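Local coordinates for protein YcaO (Methanopyrus kandleri, PDB 6CIB) that binds ADP and magnesium and, as a YcaO-family enzyme, probably uses ATP to activate a peptide backbone amide for thioamidation, at residues V5-E9 with G65-Q70; T19-R24 with R72-M77; V232-G236 with R247-V252. One frame throughout, in Å; residues are numbered along the deposited sequence.

Contact 1 (V5-E9 with G65-Q70); sequences VYDVE and GTTRIQ. With OXM (oxamic acid), chain I; ADP (adenosine-5'-diphosphate), chain G.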
loop_
_atom_site.group_PDB
_atom_site.type_symbol
_atom_site.label_atom_id
_atom_site.label_comp_id
_atom_site.label_asym_id
_atom_site.label_seq_id
_atom_site.Cartn_x
_atom_site.Cartn_y
_atom_site.Cartn_z
ATOM N N VAL A 5 4.749 17.715 -9.371
ATOM C CA VAL A 5 3.929 18.928 -9.250
ATOM C C VAL A 5 2.906 18.783 -8.121
ATOM O O VAL A 5 2.227 19.735 -7.762
ATOM C CB VAL A 5 3.226 19.311 -10.586
ATOM C CG1 VAL A 5 4.247 19.529 -11.704
ATOM C CG2 VAL A 5 2.185 18.269 -10.997
ATOM N N TYR A 6 2.804 17.576 -7.572
ATOM C CA TYR A 6 1.813 17.270 -6.541
ATOM C C TYR A 6 2.371 16.262 -5.554
ATOM O O TYR A 6 2.862 15.194 -5.944
ATOM C CB TYR A 6 0.512 16.778 -7.196
ATOM C CG TYR A 6 -0.644 16.588 -6.247
ATOM C CD1 TYR A 6 -1.465 17.657 -5.882
ATOM C CD2 TYR A 6 -0.926 15.323 -5.716
ATOM C CE1 TYR A 6 -2.537 17.469 -5.012
ATOM C CE2 TYR A 6 -1.992 15.124 -4.854
ATOM C CZ TYR A 6 -2.793 16.195 -4.508
ATOM O OH TYR A 6 -3.844 15.977 -3.653
ATOM N N ASP A 7 2.312 16.610 -4.272
ATOM C CA ASP A 7 2.866 15.743 -3.234
ATOM C C ASP A 7 2.061 15.752 -1.938
ATOM O O ASP A 7 2.622 15.851 -0.848
ATOM C CB ASP A 7 4.361 16.043 -3.006
ATOM C CG ASP A 7 4.613 17.405 -2.367
ATOM O OD1 ASP A 7 3.727 18.295 -2.389
ATOM O OD2 ASP A 7 5.722 17.568 -1.824
ATOM N N VAL A 8 0.742 15.619 -2.064
ATOM C CA VAL A 8 -0.143 15.566 -0.906
ATOM C C VAL A 8 -0.290 14.084 -0.461
ATOM O O VAL A 8 0.390 13.655 0.482
ATOM C CB VAL A 8 -1.476 16.316 -1.177
ATOM C CG1 VAL A 8 -2.370 16.332 0.051
ATOM C CG2 VAL A 8 -1.200 17.753 -1.622
ATOM N N GLU A 9 -1.116 13.308 -1.166
ATOM C CA GLU A 9 -1.326 11.884 -0.866
ATOM C C GLU A 9 -0.233 10.981 -1.426
ATOM O O GLU A 9 -0.042 9.877 -0.931
ATOM C CB GLU A 9 -2.679 11.397 -1.410
ATOM C CG GLU A 9 -3.894 12.026 -0.758
ATOM C CD GLU A 9 -4.264 13.368 -1.353
ATOM O OE1 GLU A 9 -3.579 13.845 -2.288
ATOM O OE2 GLU A 9 -5.254 13.949 -0.883
ATOM N N GLY A 65 -9.020 10.570 -0.371
ATOM C CA GLY A 65 -8.111 11.699 -0.583
ATOM C C GLY A 65 -8.504 12.873 0.291
ATOM O O GLY A 65 -9.523 12.826 0.988
ATOM N N THR A 66 -7.705 13.939 0.256
ATOM C CA THR A 66 -8.066 15.158 0.977
ATOM C C THR A 66 -9.148 15.949 0.242
ATOM O O THR A 66 -9.829 16.780 0.856
ATOM C CB THR A 66 -6.854 16.067 1.228
ATOM O OG1 THR A 66 -6.259 16.413 -0.027
ATOM C CG2 THR A 66 -5.821 15.355 2.102
ATOM N N THR A 67 -9.290 15.697 -1.062
ATOM C CA THR A 67 -10.281 16.356 -1.909
ATOM C C THR A 67 -11.134 15.299 -2.606
ATOM O O THR A 67 -10.703 14.150 -2.770
ATOM C CB THR A 67 -9.629 17.225 -3.010
ATOM O OG1 THR A 67 -8.789 16.397 -3.819
ATOM C CG2 THR A 67 -8.804 18.392 -2.420
ATOM N N ARG A 68 -12.332 15.702 -3.031
ATOM C CA ARG A 68 -13.267 14.808 -3.722
ATOM C C ARG A 68 -12.669 14.359 -5.048
ATOM O O ARG A 68 -12.843 13.202 -5.452
ATOM C CB ARG A 68 -14.629 15.498 -3.922
ATOM C CG ARG A 68 -15.720 14.649 -4.600
ATOM C CD ARG A 68 -16.114 13.399 -3.803
ATOM N NE ARG A 68 -16.602 13.721 -2.463
ATOM C CZ ARG A 68 -16.823 12.835 -1.492
ATOM N NH1 ARG A 68 -16.602 11.535 -1.689
ATOM N NH2 ARG A 68 -17.261 13.255 -0.308
ATOM N N ILE A 69 -11.959 15.273 -5.715
ATOM C CA ILE A 69 -11.256 14.952 -6.955
ATOM C C ILE A 69 -10.244 13.818 -6.715
ATOM O O ILE A 69 -10.285 12.799 -7.420
ATOM C CB ILE A 69 -10.601 16.199 -7.635
ATOM C CG1 ILE A 69 -11.668 17.088 -8.304
ATOM C CG2 ILE A 69 -9.602 15.757 -8.703
ATOM C CD1 ILE A 69 -11.180 18.476 -8.734
ATOM N N GLN A 70 -9.370 13.971 -5.719
ATOM C CA GLN A 70 -8.344 12.936 -5.445
ATOM C C GLN A 70 -8.961 11.593 -5.040
ATOM O O GLN A 70 -8.478 10.546 -5.456
ATOM C CB GLN A 70 -7.299 13.401 -4.408
ATOM C CG GLN A 70 -6.252 12.347 -3.988
ATOM C CD GLN A 70 -5.455 11.732 -5.146
ATOM O OE1 GLN A 70 -5.368 12.295 -6.241
ATOM N NE2 GLN A 70 -4.855 10.562 -4.893
HETATM C C1 OXM I . -18.613 17.947 -1.062
HETATM N N1 OXM I . -19.518 18.169 -0.114
HETATM O O1 OXM I . -18.355 18.781 -1.932
HETATM C C2 OXM I . -17.909 16.663 -1.055
HETATM O O2 OXM I . -17.306 16.294 -2.087
HETATM O O3 OXM I . -17.930 15.966 -0.013
HETATM P PB ADP G . -2.946 3.300 -1.919
HETATM O O1B ADP G . -1.975 3.073 -3.059
HETATM O O2B ADP G . -2.306 3.328 -0.546
HETATM O O3B ADP G . -4.214 2.482 -1.985
HETATM P PA ADP G . -4.482 5.535 -2.955
HETATM O O1A ADP G . -4.094 6.989 -2.953
HETATM O O2A ADP G . -5.829 5.192 -2.379
HETATM O O3A ADP G . -3.329 4.856 -2.086
HETATM O "O5'" ADP G . -4.349 4.989 -4.461
HETATM C "C5'" ADP G . -5.046 3.866 -5.031
HETATM C "C4'" ADP G . -4.468 3.571 -6.428
HETATM O "O4'" ADP G . -4.617 4.722 -7.274
HETATM C "C3'" ADP G . -2.964 3.282 -6.422
HETATM O "O3'" ADP G . -2.631 2.399 -7.511
HETATM C "C2'" ADP G . -2.340 4.642 -6.676
HETATM O "O2'" ADP G . -1.021 4.551 -7.208
HETATM C "C1'" ADP G . -3.338 5.264 -7.648
HETATM N N9 ADP G . -3.405 6.740 -7.560
HETATM C C8 ADP G . -3.802 7.441 -6.482
HETATM N N7 ADP G . -3.746 8.771 -6.724
HETATM C C5 ADP G . -3.331 8.937 -7.984
HETATM C C6 ADP G . -3.069 10.099 -8.864
HETATM N N6 ADP G . -3.262 11.360 -8.409
HETATM N N1 ADP G . -2.630 9.845 -10.122
HETATM C C2 ADP G . -2.435 8.586 -10.583
HETATM N N3 ADP G . -2.662 7.483 -9.833
HETATM C C4 ADP G . -3.106 7.595 -8.544
HETATM O O HOH W 1 -6.256 16.995 -4.340
#

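Contact 2 (T19-R24 with R72-M77); sequences TLRWIR and RVSAAM. With ADP (adenosine-5'-diphosphate), chain G.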
loop_
_atom_site.group_PDB
_atom_site.type_symbol
_atom_site.label_atom_id
_atom_site.label_comp_id
_atom_site.label_asym_id
_atom_site.label_seq_id
_atom_site.Cartn_x
_atom_site.Cartn_y
_atom_site.Cartn_z
ATOM N N THR A 19 -5.732 14.509 -13.985
ATOM C CA THR A 19 -5.832 13.053 -14.023
ATOM C C THR A 19 -7.282 12.574 -14.062
ATOM O O THR A 19 -7.589 11.645 -14.802
ATOM C CB THR A 19 -5.024 12.418 -12.868
ATOM O OG1 THR A 19 -3.664 12.822 -13.012
ATOM C CG2 THR A 19 -5.087 10.876 -12.894
ATOM N N LEU A 20 -8.163 13.220 -13.298
ATOM C CA LEU A 20 -9.586 12.871 -13.325
ATOM C C LEU A 20 -10.190 13.111 -14.712
ATOM O O LEU A 20 -10.936 12.265 -15.228
ATOM C CB LEU A 20 -10.387 13.608 -12.237
ATOM C CG LEU A 20 -11.849 13.173 -12.000
ATOM C CD1 LEU A 20 -12.030 11.655 -11.888
ATOM C CD2 LEU A 20 -12.433 13.860 -10.780
ATOM N N ARG A 21 -9.842 14.248 -15.311
ATOM C CA ARG A 21 -10.318 14.610 -16.647
ATOM C C ARG A 21 -9.876 13.549 -17.658
ATOM O O ARG A 21 -10.666 13.121 -18.499
ATOM C CB ARG A 21 -9.810 16.014 -17.017
ATOM C CG ARG A 21 -10.287 16.568 -18.350
ATOM C CD ARG A 21 -10.128 18.088 -18.444
ATOM N NE ARG A 21 -8.805 18.558 -18.035
ATOM C CZ ARG A 21 -8.561 19.442 -17.064
ATOM N NH1 ARG A 21 -9.545 20.007 -16.376
ATOM N NH2 ARG A 21 -7.308 19.777 -16.792
ATOM N N TRP A 22 -8.623 13.114 -17.519
ATOM C CA TRP A 22 -7.998 12.070 -18.328
ATOM C C TRP A 22 -8.651 10.685 -18.127
ATOM O O TRP A 22 -8.922 9.984 -19.109
ATOM C CB TRP A 22 -6.499 12.065 -18.004
ATOM C CG TRP A 22 -5.635 11.011 -18.641
ATOM C CD1 TRP A 22 -5.003 11.082 -19.856
ATOM C CD2 TRP A 22 -5.246 9.761 -18.060
ATOM N NE1 TRP A 22 -4.266 9.939 -20.074
ATOM C CE2 TRP A 22 -4.393 9.114 -18.989
ATOM C CE3 TRP A 22 -5.542 9.116 -16.846
ATOM C CZ2 TRP A 22 -3.837 7.852 -18.746
ATOM C CZ3 TRP A 22 -4.987 7.851 -16.602
ATOM C CH2 TRP A 22 -4.147 7.238 -17.551
ATOM N N ILE A 23 -8.912 10.304 -16.869
ATOM C CA ILE A 23 -9.636 9.053 -16.537
ATOM C C ILE A 23 -11.013 9.029 -17.216
ATOM O O ILE A 23 -11.406 8.015 -17.807
ATOM C CB ILE A 23 -9.766 8.841 -14.991
ATOM C CG1 ILE A 23 -8.412 8.434 -14.376
ATOM C CG2 ILE A 23 -10.844 7.812 -14.645
ATOM C CD1 ILE A 23 -8.305 8.649 -12.869
ATOM N N ARG A 24 -11.721 10.154 -17.134
ATOM C CA ARG A 24 -13.060 10.288 -17.699
ATOM C C ARG A 24 -13.079 10.238 -19.225
ATOM O O ARG A 24 -13.927 9.559 -19.815
ATOM C CB ARG A 24 -13.728 11.555 -17.186
ATOM C CG ARG A 24 -14.377 11.347 -15.837
ATOM C CD ARG A 24 -14.593 12.653 -15.115
ATOM N NE ARG A 24 -15.189 12.420 -13.803
ATOM C CZ ARG A 24 -15.413 13.357 -12.886
ATOM N NH1 ARG A 24 -15.080 14.626 -13.108
ATOM N NH2 ARG A 24 -15.960 13.011 -11.723
ATOM N N ARG A 72 -11.791 10.452 -6.072
ATOM C CA ARG A 72 -12.360 9.893 -7.297
ATOM C C ARG A 72 -11.283 9.341 -8.242
ATOM O O ARG A 72 -11.504 8.334 -8.910
ATOM C CB ARG A 72 -13.302 10.902 -7.984
ATOM C CG ARG A 72 -14.619 11.005 -7.232
ATOM C CD ARG A 72 -15.630 11.976 -7.810
ATOM N NE ARG A 72 -16.855 11.907 -7.018
ATOM C CZ ARG A 72 -17.792 12.854 -6.951
ATOM N NH1 ARG A 72 -17.675 13.990 -7.627
ATOM N NH2 ARG A 72 -18.857 12.658 -6.185
ATOM N N VAL A 73 -10.125 9.995 -8.276
ATOM C CA VAL A 73 -8.941 9.480 -8.978
ATOM C C VAL A 73 -8.456 8.188 -8.311
ATOM O O VAL A 73 -8.244 7.177 -8.984
ATOM C CB VAL A 73 -7.798 10.523 -9.025
ATOM C CG1 VAL A 73 -6.517 9.906 -9.587
ATOM C CG2 VAL A 73 -8.206 11.734 -9.858
ATOM N N SER A 74 -8.300 8.240 -6.989
ATOM C CA SER A 74 -7.856 7.095 -6.181
ATOM C C SER A 74 -8.757 5.868 -6.400
ATOM O O SER A 74 -8.255 4.763 -6.627
ATOM C CB SER A 74 -7.831 7.509 -4.701
ATOM O OG SER A 74 -7.725 6.404 -3.840
ATOM N N ALA A 75 -10.078 6.067 -6.343
ATOM C CA ALA A 75 -11.031 4.970 -6.558
ATOM C C ALA A 75 -10.924 4.388 -7.968
ATOM O O ALA A 75 -10.898 3.165 -8.123
ATOM C CB ALA A 75 -12.461 5.402 -6.253
ATOM N N ALA A 76 -10.850 5.259 -8.978
ATOM C CA ALA A 76 -10.701 4.841 -10.372
ATOM C C ALA A 76 -9.433 4.012 -10.625
ATOM O O ALA A 76 -9.496 2.945 -11.246
ATOM C CB ALA A 76 -10.742 6.049 -11.304
HETATM N N MSE A 77 -8.296 4.502 -10.139
HETATM C CA MSE A 77 -7.007 3.860 -10.387
HETATM C C MSE A 77 -6.848 2.572 -9.606
HETATM O O MSE A 77 -6.164 1.658 -10.061
HETATM C CB MSE A 77 -5.883 4.871 -10.161
HETATM C CG MSE A 77 -5.961 6.078 -11.100
HETATM SE SE MSE A 77 -5.605 5.522 -12.962
HETATM C CE MSE A 77 -3.645 5.673 -12.785
HETATM P PB ADP G . -2.946 3.300 -1.919
HETATM O O1B ADP G . -1.975 3.073 -3.059
HETATM O O2B ADP G . -2.306 3.328 -0.546
HETATM O O3B ADP G . -4.214 2.482 -1.985
HETATM P PA ADP G . -4.482 5.535 -2.955
HETATM O O1A ADP G . -4.094 6.989 -2.953
HETATM O O2A ADP G . -5.829 5.192 -2.379
HETATM O O3A ADP G . -3.329 4.856 -2.086
HETATM O "O5'" ADP G . -4.349 4.989 -4.461
HETATM C "C5'" ADP G . -5.046 3.866 -5.031
HETATM C "C4'" ADP G . -4.468 3.571 -6.428
HETATM O "O4'" ADP G . -4.617 4.722 -7.274
HETATM C "C3'" ADP G . -2.964 3.282 -6.422
HETATM O "O3'" ADP G . -2.631 2.399 -7.511
HETATM C "C2'" ADP G . -2.340 4.642 -6.676
HETATM O "O2'" ADP G . -1.021 4.551 -7.208
HETATM C "C1'" ADP G . -3.338 5.264 -7.648
HETATM N N9 ADP G . -3.405 6.740 -7.560
HETATM C C8 ADP G . -3.802 7.441 -6.482
HETATM N N7 ADP G . -3.746 8.771 -6.724
HETATM C C5 ADP G . -3.331 8.937 -7.984
HETATM C C6 ADP G . -3.069 10.099 -8.864
HETATM N N6 ADP G . -3.262 11.360 -8.409
HETATM N N1 ADP G . -2.630 9.845 -10.122
HETATM C C2 ADP G . -2.435 8.586 -10.583
HETATM N N3 ADP G . -2.662 7.483 -9.833
HETATM C C4 ADP G . -3.106 7.595 -8.544
#

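Contact 3 (V232-G236 with R247-V252); sequences VMGFG and RALLEV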
loop_
_atom_site.group_PDB
_atom_site.type_symbol
_atom_site.label_atom_id
_atom_site.label_comp_id
_atom_site.label_asym_id
_atom_site.label_seq_id
_atom_site.Cartn_x
_atom_site.Cartn_y
_atom_site.Cartn_z
ATOM N N VAL A 232 -10.289 0.406 13.682
ATOM C CA VAL A 232 -9.575 0.089 12.459
ATOM C C VAL A 232 -8.144 0.607 12.572
ATOM O O VAL A 232 -7.797 1.332 13.521
ATOM C CB VAL A 232 -10.278 0.671 11.195
ATOM C CG1 VAL A 232 -11.647 0.025 10.959
ATOM C CG2 VAL A 232 -10.393 2.197 11.257
HETATM N N MSE A 233 -7.318 0.234 11.603
HETATM C CA MSE A 233 -5.937 0.705 11.544
HETATM C C MSE A 233 -5.675 1.259 10.177
HETATM O O MSE A 233 -6.224 0.777 9.192
HETATM C CB MSE A 233 -4.966 -0.443 11.809
HETATM C CG MSE A 233 -5.124 -1.073 13.188
HETATM SE SE MSE A 233 -3.710 -2.437 13.387
HETATM C CE MSE A 233 -4.546 -3.799 12.252
ATOM N N GLY A 234 -4.844 2.295 10.115
ATOM C CA GLY A 234 -4.373 2.861 8.850
ATOM C C GLY A 234 -2.862 3.011 8.872
ATOM O O GLY A 234 -2.276 3.217 9.940
ATOM N N PHE A 235 -2.232 2.893 7.701
ATOM C CA PHE A 235 -0.778 3.024 7.578
ATOM C C PHE A 235 -0.373 3.880 6.388
ATOM O O PHE A 235 -1.077 3.936 5.378
ATOM C CB PHE A 235 -0.098 1.649 7.471
ATOM C CG PHE A 235 -0.396 0.742 8.623
ATOM C CD1 PHE A 235 0.393 0.772 9.771
ATOM C CD2 PHE A 235 -1.489 -0.135 8.574
ATOM C CE1 PHE A 235 0.098 -0.051 10.856
ATOM C CE2 PHE A 235 -1.787 -0.954 9.658
ATOM C CZ PHE A 235 -0.991 -0.915 10.795
ATOM N N GLY A 236 0.772 4.540 6.524
ATOM C CA GLY A 236 1.381 5.289 5.432
ATOM C C GLY A 236 2.893 5.208 5.484
ATOM O O GLY A 236 3.481 5.118 6.566
ATOM N N ARG A 247 -1.382 9.727 4.919
ATOM C CA ARG A 247 -1.780 8.431 4.369
ATOM C C ARG A 247 -2.443 7.519 5.394
ATOM O O ARG A 247 -3.470 6.922 5.102
ATOM C CB ARG A 247 -0.589 7.730 3.740
ATOM C CG ARG A 247 -0.193 8.297 2.396
ATOM C CD ARG A 247 1.142 7.730 1.951
ATOM N NE ARG A 247 1.279 7.954 0.519
ATOM C CZ ARG A 247 1.966 7.192 -0.330
ATOM N NH1 ARG A 247 2.637 6.110 0.083
ATOM N NH2 ARG A 247 1.964 7.524 -1.616
ATOM N N ALA A 248 -1.866 7.440 6.594
ATOM C CA ALA A 248 -2.426 6.621 7.693
ATOM C C ALA A 248 -3.830 7.085 8.109
ATOM O O ALA A 248 -4.743 6.261 8.270
ATOM C CB ALA A 248 -1.478 6.607 8.889
ATOM N N LEU A 249 -3.995 8.399 8.265
ATOM C CA LEU A 249 -5.289 9.001 8.617
ATOM C C LEU A 249 -6.349 8.798 7.533
ATOM O O LEU A 249 -7.504 8.491 7.844
ATOM C CB LEU A 249 -5.126 10.493 8.950
ATOM C CG LEU A 249 -4.401 10.819 10.263
ATOM C CD1 LEU A 249 -4.014 12.290 10.333
ATOM C CD2 LEU A 249 -5.222 10.438 11.485
ATOM N N LEU A 250 -5.944 8.946 6.271
ATOM C CA LEU A 250 -6.827 8.678 5.128
ATOM C C LEU A 250 -7.278 7.210 5.053
ATOM O O LEU A 250 -8.417 6.932 4.690
ATOM C CB LEU A 250 -6.168 9.109 3.808
ATOM C CG LEU A 250 -5.941 10.610 3.575
ATOM C CD1 LEU A 250 -5.187 10.824 2.276
ATOM C CD2 LEU A 250 -7.226 11.421 3.551
ATOM N N GLU A 251 -6.378 6.291 5.406
ATOM C CA GLU A 251 -6.705 4.871 5.468
ATOM C C GLU A 251 -7.714 4.557 6.570
ATOM O O GLU A 251 -8.612 3.752 6.360
ATOM C CB GLU A 251 -5.448 4.007 5.585
ATOM C CG GLU A 251 -5.103 3.272 4.291
ATOM C CD GLU A 251 -3.877 2.382 4.404
ATOM O OE1 GLU A 251 -3.673 1.744 5.464
ATOM O OE2 GLU A 251 -3.101 2.320 3.422
ATOM N N VAL A 252 -7.581 5.225 7.719
ATOM C CA VAL A 252 -8.583 5.145 8.796
ATOM C C VAL A 252 -9.966 5.582 8.289
ATOM O O VAL A 252 -10.940 4.848 8.448
ATOM C CB VAL A 252 -8.143 5.950 10.036
ATOM C CG1 VAL A 252 -9.293 6.133 11.017
ATOM C CG2 VAL A 252 -6.974 5.262 10.722
HETATM O O HOH W 2 -8.490 1.007 7.772
#

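Contact 1 (V5-E9 with G65-Q70)
Two donors of Thr-66 grip one carboxylate oxygen, OE2 of Glu-9. The backbone N of Thr-66 gives the straighter bond, 2.7 Å to Glu-9 OE2 with an angle of 169°, and meets the oxygen nearly along its C-O axis. The hydroxyl OG1 of Thr-66 donates to the same OE2 at 2.8 Å, from the syn side and 24° out of the carboxylate plane. The other oxygen, OE1, takes the phenol of Tyr-6 on its syn lone pair, with Tyr-6 OH 2.5 Å from Glu-9 OE1. Both oxygens are thus held, which fixes the rotation of the carboxylate. The Glu-9 chain bends at chi2, which lays its CD 3.5 Å from Gln-70 CG; the two side chains run past each other in opposite directions, the carboxylate and amide planes 25° apart. A water donates to Tyr-6 OH and also bonds OG1 of Thr-67, the N-cap residue whose OG1 accepts from Gln-70 N to start helix 68-85. The amide of Gln-70 turns to the adenine of ADP: NE2 donates to N7 at 2.8 Å, while OE1 accepts from N6 at 3.2 Å. An alanine in place of Glu-9 would probably leave the N-H and hydroxyl of Thr-66 and the phenol of Tyr-6 without the carboxylate they share and open a gap beside Gln-70 CG. Glu-9 therefore acts from the second shell: a buried carboxylate, its charge probably stabilised by three hydrogen bonds, backs the methylene of the glutamine that reads the adenine edge.

Contact 2 (T19-R24 with R72-M77)
Ile-23 of helix 16-25 packs into the side of helix 68-85, with CG2 3.8 Å from Ala-76 CB, and CD1 against Val-73, Ala-76 and Met-77. This is the tight part of the contact, where two helices run at 42° to one another with segment axes 9.8 Å apart at closest. The first torsion of Ile-23 (-73°) sends CG2 anti to the backbone N, onto the small alanine, and leaves CG1 to carry CD1 to Met-77 CG. One turn earlier Val-73 forks: its CG2 meets Leu-20 CB at 3.7 Å, while CG1 touches the methyl CG2 of Thr-19 and also lies 3.5 Å from C6 of the adenine of ADP. The hydroxyl of Thr-19 is turned to Arg-152, which bonds it. Met-77, a selenomethionine in this crystal, is bent at chi2 and chi3, bringing CE to 3.6 Å from ADP N3 and SE near the plane of the Trp-22 ring, at its edge by CZ3.

Packing eases at the still buried Leu-20, whose CD1 and CD2 both stop 4.2 Å from Arg-72 CB. Beyond it lies the solvent side, made by Arg-24 and Arg-72. The guanidinium of Arg-24, one face lying over Leu-20 CG, comes obliquely to Arg-72 CD. There the two like charges lie near each other, Arg-24 NH2 4.5 Å from Arg-72 NH1, while Arg-72 NH2 bonds Ser-39.

No hydrogen bond joins the two segments. The apolar branches that close the helix pair also form part of the adenine pocket, while Ser-74, from the far side of helix 68-85, contributes a polar bond from its OG to the alpha-phosphate oxygen O2A of ADP.

Contact 3 (V232-G236 with R247-V252)
Gly-234 and Gly-236 let helix 241-260 fold back onto strand 233-238, which precedes it in the chain and is an edge strand of a three-stranded antiparallel sheet; the two segments run roughly antiparallel, at 149°, their axes within 5.4 Å. The alpha carbon of Gly-234 sits 3.5 Å from Ala-248 O in a CA-H...O contact and also touches Glu-251 CB; a beta carbon on Gly-234 would collide with that carbonyl. Gly-236 CA likewise rests 3.6 Å from Arg-247 CB. Val-252 CG2 meets Gly-234 N, and Val-252 CG1 approaches Val-232 CG2.

Glu-251 reaches over to the strand, its first torsion (-106°), away from any staggered position, bringing the carboxylate over the Phe-235 peptide. The backbone N of Phe-235 donates to Glu-251 OE1 at 2.9 Å, from 58° out of the carboxylate plane. Glu-251 OE2 lies 3.2 Å from Phe-235 O, acceptor beside acceptor, without a bond.

Farther out, backbone bonds to Ala-221 and Val-219 set Gly-234 and Gly-236 in the sheet, and the Phe-235 ring leaves the helix to stack with Trp-171 of helix 154-177. The extended chain of Arg-247 runs to a probable hydrogen bond with the carbonyl of Glu-9. Strand and helix are also bridged by a water, which donates to Glu-251 O and, at 2.7 Å, to Met-233 O.

Contacts 1 and 2 share helix 68-85 and both touch ADP; their centres are 11 Å apart, and Ile-69 CG2 meets Leu-20 CD2 at 4.0 Å between them. Residues along that helix touch the adenine, the ribose and the alpha-phosphate of one nucleotide. Contact 3 lies farther off, its centre 15 Å from that of contact 1, yet the probable bond between them is short, 2.7 Å from Arg-247 NE to Glu-9 O, and Leu-250 packs on Glu-9. The side chain of Glu-251 comes within about 4 Å of ADP, so contact 3 borders the same site. Contacts 2 and 3 do not touch; their nearest atoms are about 8 Å apart.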